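Long-range contact in proline iminopeptidase (Streptomyces halstedii, PDB 3WMR), which probably cleaves amide bonds as a serine amidohydrolase, using a hydrophobic tunnel to interact with polyketide substrates: residues A[201-213]-A[289-301]. Residues are numbered along the deposited sequence; the frame is centred on the assembly and turned at random.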
loop_
_atom_site.group_PDB
_atom_site.type_symbol
_atom_site.label_atom_id
_atom_site.label_comp_id
_atom_site.label_asym_id
_atom_site.label_seq_id
_atom_site.Cartn_x
_atom_site.Cartn_y
_atom_site.Cartn_z
ATOM N N ARG A 201 -14.418 -7.910 7.287
ATOM C CA ARG A 201 -14.339 -9.042 6.358
ATOM C C ARG A 201 -13.145 -8.959 5.427
ATOM O O ARG A 201 -12.487 -9.980 5.145
ATOM C CB ARG A 201 -15.589 -9.142 5.494
ATOM C CG ARG A 201 -16.856 -9.474 6.252
ATOM C CD ARG A 201 -18.012 -9.600 5.276
ATOM N NE ARG A 201 -19.295 -9.844 5.938
ATOM C CZ ARG A 201 -20.427 -10.086 5.292
ATOM N NH1 ARG A 201 -20.455 -10.115 3.963
ATOM N NH2 ARG A 201 -21.545 -10.280 5.972
ATOM N N HIS A 202 -12.906 -7.750 4.909
ATOM C CA HIS A 202 -12.026 -7.557 3.758
ATOM C C HIS A 202 -10.816 -6.640 3.979
ATOM O O HIS A 202 -9.955 -6.567 3.097
ATOM C CB HIS A 202 -12.841 -7.029 2.568
ATOM C CG HIS A 202 -14.062 -7.836 2.267
ATOM N ND1 HIS A 202 -15.338 -7.358 2.484
ATOM C CD2 HIS A 202 -14.212 -9.086 1.775
ATOM C CE1 HIS A 202 -16.217 -8.283 2.149
ATOM N NE2 HIS A 202 -15.562 -9.340 1.715
ATOM N N VAL A 203 -10.708 -5.966 5.127
ATOM C CA VAL A 203 -9.570 -5.053 5.341
ATOM C C VAL A 203 -8.628 -5.553 6.438
ATOM O O VAL A 203 -7.410 -5.626 6.239
ATOM C CB VAL A 203 -10.020 -3.607 5.619
ATOM C CG1 VAL A 203 -8.831 -2.731 5.957
ATOM C CG2 VAL A 203 -10.744 -3.019 4.402
ATOM N N CYS A 204 -9.197 -5.869 7.601
ATOM C CA CYS A 204 -8.441 -6.421 8.716
ATOM C C CYS A 204 -9.368 -7.285 9.559
ATOM O O CYS A 204 -10.221 -6.772 10.299
ATOM C CB CYS A 204 -7.846 -5.310 9.592
ATOM S SG CYS A 204 -6.821 -5.943 10.957
ATOM N N ARG A 205 -9.196 -8.592 9.442
ATOM C CA ARG A 205 -10.030 -9.534 10.169
ATOM C C ARG A 205 -9.664 -9.669 11.656
ATOM O O ARG A 205 -10.400 -10.298 12.417
ATOM C CB ARG A 205 -10.001 -10.891 9.465
ATOM C CG ARG A 205 -10.658 -10.838 8.098
ATOM C CD ARG A 205 -10.190 -11.941 7.182
ATOM N NE ARG A 205 -10.896 -13.193 7.406
ATOM C CZ ARG A 205 -12.120 -13.469 6.967
ATOM N NH1 ARG A 205 -12.836 -12.567 6.298
ATOM N NH2 ARG A 205 -12.652 -14.654 7.227
ATOM N N ILE A 206 -8.559 -9.066 12.083
ATOM C CA ILE A 206 -8.219 -9.082 13.501
ATOM C C ILE A 206 -8.826 -7.871 14.199
ATOM O O ILE A 206 -8.520 -6.720 13.844
ATOM C CB ILE A 206 -6.702 -9.102 13.770
ATOM C CG1 ILE A 206 -6.039 -10.259 13.029
ATOM C CG2 ILE A 206 -6.445 -9.243 15.282
ATOM C CD1 ILE A 206 -4.531 -10.143 12.947
ATOM N N VAL A 207 -9.672 -8.160 15.197
ATOM C CA VAL A 207 -10.339 -7.168 16.039
ATOM C C VAL A 207 -10.244 -7.666 17.493
ATOM O O VAL A 207 -10.493 -8.843 17.729
ATOM C CB VAL A 207 -11.823 -7.031 15.643
ATOM C CG1 VAL A 207 -12.565 -6.093 16.587
ATOM C CG2 VAL A 207 -11.942 -6.557 14.193
ATOM N N PRO A 208 -9.847 -6.801 18.459
ATOM C CA PRO A 208 -9.407 -5.416 18.299
ATOM C C PRO A 208 -8.306 -5.300 17.243
ATOM O O PRO A 208 -7.565 -6.253 17.012
ATOM C CB PRO A 208 -8.854 -5.061 19.682
ATOM C CG PRO A 208 -9.598 -5.947 20.629
ATOM C CD PRO A 208 -9.769 -7.237 19.874
ATOM N N TRP A 209 -8.211 -4.156 16.588
ATOM C CA TRP A 209 -7.178 -3.971 15.573
ATOM C C TRP A 209 -5.768 -4.103 16.189
ATOM O O TRP A 209 -5.548 -3.659 17.336
ATOM C CB TRP A 209 -7.341 -2.609 14.898
ATOM C CG TRP A 209 -8.516 -2.518 13.950
ATOM C CD1 TRP A 209 -9.179 -3.553 13.369
ATOM C CD2 TRP A 209 -9.114 -1.321 13.440
ATOM N NE1 TRP A 209 -10.170 -3.085 12.558
ATOM C CE2 TRP A 209 -10.148 -1.716 12.567
ATOM C CE3 TRP A 209 -8.881 0.047 13.640
ATOM C CZ2 TRP A 209 -10.947 -0.800 11.884
ATOM C CZ3 TRP A 209 -9.682 0.962 12.964
ATOM C CH2 TRP A 209 -10.713 0.529 12.098
ATOM N N PRO A 210 -4.815 -4.719 15.439
ATOM C CA PRO A 210 -3.402 -4.665 15.799
ATOM C C PRO A 210 -2.966 -3.216 16.010
ATOM O O PRO A 210 -3.437 -2.331 15.303
ATOM C CB PRO A 210 -2.705 -5.260 14.567
ATOM C CG PRO A 210 -3.711 -6.184 13.978
ATOM C CD PRO A 210 -5.043 -5.541 14.233
ATOM N N ARG A 211 -2.098 -2.970 16.985
ATOM C CA ARG A 211 -1.637 -1.603 17.265
ATOM C C ARG A 211 -1.054 -0.917 16.021
ATOM O O ARG A 211 -1.289 0.279 15.766
ATOM C CB ARG A 211 -0.571 -1.613 18.353
ATOM C CG ARG A 211 -0.189 -0.222 18.845
ATOM C CD ARG A 211 1.306 -0.120 19.091
ATOM N NE ARG A 211 2.033 -0.061 17.834
ATOM C CZ ARG A 211 2.422 1.053 17.211
ATOM N NH1 ARG A 211 2.170 2.253 17.725
ATOM N NH2 ARG A 211 3.076 0.955 16.052
ATOM N N ASP A 212 -0.257 -1.668 15.269
ATOM C CA ASP A 212 0.336 -1.134 14.057
ATOM C C ASP A 212 -0.739 -0.667 13.071
ATOM O O ASP A 212 -0.571 0.370 12.429
ATOM C CB ASP A 212 1.273 -2.171 13.415
ATOM C CG ASP A 212 2.534 -2.404 14.233
ATOM O OD1 ASP A 212 2.886 -1.535 15.060
ATOM O OD2 ASP A 212 3.175 -3.456 14.046
ATOM N N PHE A 213 -1.833 -1.420 12.962
ATOM C CA PHE A 213 -2.950 -1.038 12.080
ATOM C C PHE A 213 -3.645 0.218 12.634
ATOM O O PHE A 213 -3.859 1.203 11.909
ATOM C CB PHE A 213 -3.934 -2.209 11.894
ATOM C CG PHE A 213 -5.043 -1.927 10.899
ATOM C CD1 PHE A 213 -4.865 -2.184 9.540
ATOM C CD2 PHE A 213 -6.248 -1.371 11.312
ATOM C CE1 PHE A 213 -5.866 -1.890 8.616
ATOM C CE2 PHE A 213 -7.255 -1.087 10.392
ATOM C CZ PHE A 213 -7.059 -1.347 9.040
ATOM N N GLU A 289 -4.758 -17.719 2.440
ATOM C CA GLU A 289 -6.133 -18.207 2.552
ATOM C C GLU A 289 -6.883 -17.747 3.791
ATOM O O GLU A 289 -8.106 -17.793 3.809
ATOM C CB GLU A 289 -6.149 -19.737 2.473
ATOM C CG GLU A 289 -5.620 -20.310 1.161
ATOM C CD GLU A 289 -6.428 -19.899 -0.068
ATOM O OE1 GLU A 289 -7.547 -19.361 0.069
ATOM O OE2 GLU A 289 -5.932 -20.117 -1.197
ATOM N N ASN A 290 -6.170 -17.289 4.813
ATOM C CA ASN A 290 -6.817 -16.769 6.016
ATOM C C ASN A 290 -6.539 -15.288 6.238
ATOM O O ASN A 290 -6.591 -14.793 7.375
ATOM C CB ASN A 290 -6.398 -17.591 7.226
ATOM C CG ASN A 290 -6.718 -19.066 7.059
ATOM O OD1 ASN A 290 -7.720 -19.435 6.435
ATOM N ND2 ASN A 290 -5.865 -19.911 7.601
ATOM N N SER A 291 -6.286 -14.576 5.136
ATOM C CA SER A 291 -5.976 -13.156 5.182
ATOM C C SER A 291 -6.974 -12.378 4.316
ATOM O O SER A 291 -7.612 -12.932 3.413
ATOM C CB SER A 291 -4.550 -12.881 4.675
ATOM O OG SER A 291 -3.538 -13.466 5.480
ATOM N N SER A 292 -7.104 -11.098 4.624
ATOM C CA SER A 292 -7.744 -10.141 3.732
ATOM C C SER A 292 -6.687 -9.157 3.239
ATOM O O SER A 292 -5.816 -9.525 2.450
ATOM C CB SER A 292 -8.920 -9.439 4.426
ATOM O OG SER A 292 -8.497 -8.710 5.565
ATOM N N HIS A 293 -6.757 -7.915 3.699
ATOM C CA HIS A 293 -5.937 -6.843 3.142
ATOM C C HIS A 293 -4.586 -6.686 3.824
ATOM O O HIS A 293 -3.686 -6.032 3.277
ATOM C CB HIS A 293 -6.717 -5.521 3.219
ATOM C CG HIS A 293 -6.236 -4.477 2.273
ATOM N ND1 HIS A 293 -6.317 -4.620 0.904
ATOM C CD2 HIS A 293 -5.708 -3.253 2.494
ATOM C CE1 HIS A 293 -5.843 -3.536 0.322
ATOM N NE2 HIS A 293 -5.461 -2.695 1.264
ATOM N N VAL A 294 -4.422 -7.285 5.006
ATOM C CA VAL A 294 -3.171 -7.152 5.743
ATOM C C VAL A 294 -2.598 -8.501 6.185
ATOM O O VAL A 294 -2.451 -8.741 7.388
ATOM C CB VAL A 294 -3.319 -6.196 6.948
ATOM C CG1 VAL A 294 -3.490 -4.765 6.466
ATOM C CG2 VAL A 294 -4.477 -6.597 7.856
ATOM N N PRO A 295 -2.239 -9.369 5.214
ATOM C CA PRO A 295 -1.714 -10.715 5.496
ATOM C C PRO A 295 -0.442 -10.763 6.363
ATOM O O PRO A 295 -0.202 -11.753 7.081
ATOM C CB PRO A 295 -1.456 -11.301 4.107
ATOM C CG PRO A 295 -1.380 -10.135 3.175
ATOM C CD PRO A 295 -2.261 -9.074 3.764
ATOM N N HIS A 296 0.358 -9.707 6.307
ATOM C CA HIS A 296 1.520 -9.592 7.151
ATOM C C HIS A 296 1.165 -9.524 8.656
ATOM O O HIS A 296 2.044 -9.678 9.473
ATOM C CB HIS A 296 2.362 -8.379 6.754
ATOM C CG HIS A 296 1.655 -7.074 6.896
ATOM N ND1 HIS A 296 0.717 -6.627 5.981
ATOM C CD2 HIS A 296 1.767 -6.102 7.828
ATOM C CE1 HIS A 296 0.268 -5.445 6.360
ATOM N NE2 HIS A 296 0.897 -5.098 7.471
ATOM N N LEU A 297 -0.101 -9.233 8.971
ATOM C CA LEU A 297 -0.623 -9.188 10.337
ATOM C C LEU A 297 -1.514 -10.387 10.603
ATOM O O LEU A 297 -1.458 -10.996 11.671
ATOM C CB LEU A 297 -1.419 -7.892 10.552
ATOM C CG LEU A 297 -0.566 -6.633 10.726
ATOM C CD1 LEU A 297 -1.430 -5.389 10.711
ATOM C CD2 LEU A 297 0.235 -6.706 12.021
ATOM N N GLU A 298 -2.337 -10.715 9.616
ATOM C CA GLU A 298 -3.318 -11.771 9.722
ATOM C C GLU A 298 -2.701 -13.151 9.691
ATOM O O GLU A 298 -3.138 -14.036 10.432
ATOM C CB GLU A 298 -4.369 -11.624 8.614
ATOM C CG GLU A 298 -5.206 -10.368 8.795
ATOM C CD GLU A 298 -5.914 -9.932 7.529
ATOM O OE1 GLU A 298 -5.321 -10.073 6.441
ATOM O OE2 GLU A 298 -7.072 -9.485 7.632
ATOM N N GLU A 299 -1.698 -13.345 8.837
ATOM C CA GLU A 299 -0.950 -14.605 8.799
ATOM C C GLU A 299 0.535 -14.289 8.864
ATOM O O GLU A 299 1.245 -14.430 7.867
ATOM C CB GLU A 299 -1.278 -15.386 7.526
ATOM C CG GLU A 299 -2.721 -15.825 7.448
ATOM C CD GLU A 299 -2.977 -16.744 6.282
ATOM O OE1 GLU A 299 -2.521 -17.891 6.365
ATOM O OE2 GLU A 299 -3.643 -16.340 5.298
ATOM N N PRO A 300 1.003 -13.840 10.042
ATOM C CA PRO A 300 2.347 -13.275 10.149
ATOM C C PRO A 300 3.437 -14.201 9.627
ATOM O O PRO A 300 4.341 -13.762 8.903
ATOM C CB PRO A 300 2.524 -13.035 11.653
ATOM C CG PRO A 300 1.174 -13.117 12.256
ATOM C CD PRO A 300 0.327 -13.952 11.346
ATOM N N GLU A 301 3.352 -15.474 9.985
ATOM C CA GLU A 301 4.393 -16.442 9.636
ATOM C C GLU A 301 4.325 -16.847 8.171
ATOM O O GLU A 301 5.347 -16.908 7.507
ATOM C CB GLU A 301 4.289 -17.677 10.529
ATOM C CG GLU A 301 4.512 -17.350 11.994
ATOM C CD GLU A 301 3.786 -18.287 12.935
ATOM O OE1 GLU A 301 4.389 -18.646 13.967
ATOM O OE2 GLU A 301 2.624 -18.667 12.653
#
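R205 N meets E298 OE2 where the loop joining helices 189-202 and 211-222 crosses the loop that carries H293, the predicted active-site histidine, in an alpha/beta hydrolase fold. This loop follows 283-288, an outermost strand of the central sheet.

The polar contacts centre on the E298 carboxylate. R205 N gives OE2 a nearly straight bond (2.9 Å, 176° at the hydrogen) on the anti lone pair, while S292 OG, 2.6 Å away, takes the syn lone pair of OE2. With chi1 at 61°, S292 OG sits between its own backbone N and carbonyl carbon, a position from which it reaches OE2. E298 OE1 accepts S292 N from above the carboxylate plane at 2.7 Å. One side chain thus ties the loop ahead of H293 to the backbone of 201-213. The guanidinium of R205 turns elsewhere: its chain bends at chi3, 83°, and NH1 returns to R201 O.

Backbone carbonyls pack closely beside the histidine. V203 O lies 3.1 Å from H293 CB, and H202 O faces S292 CB. Beyond them, H293 ND1 hydrogen-bonds D266 OD1, the predicted catalytic aspartate, and the imidazole lies near S126, the predicted nucleophile.

Apolar side chains close the other end. L297 sets both methyls against P210 CB, and its CD1 also reaches F213 CB. C204 SG and F213 CD1 take separate methyls of V294, CG2 and CG1. At the margin, I206 ends with CD1 3.4 Å from L297 O.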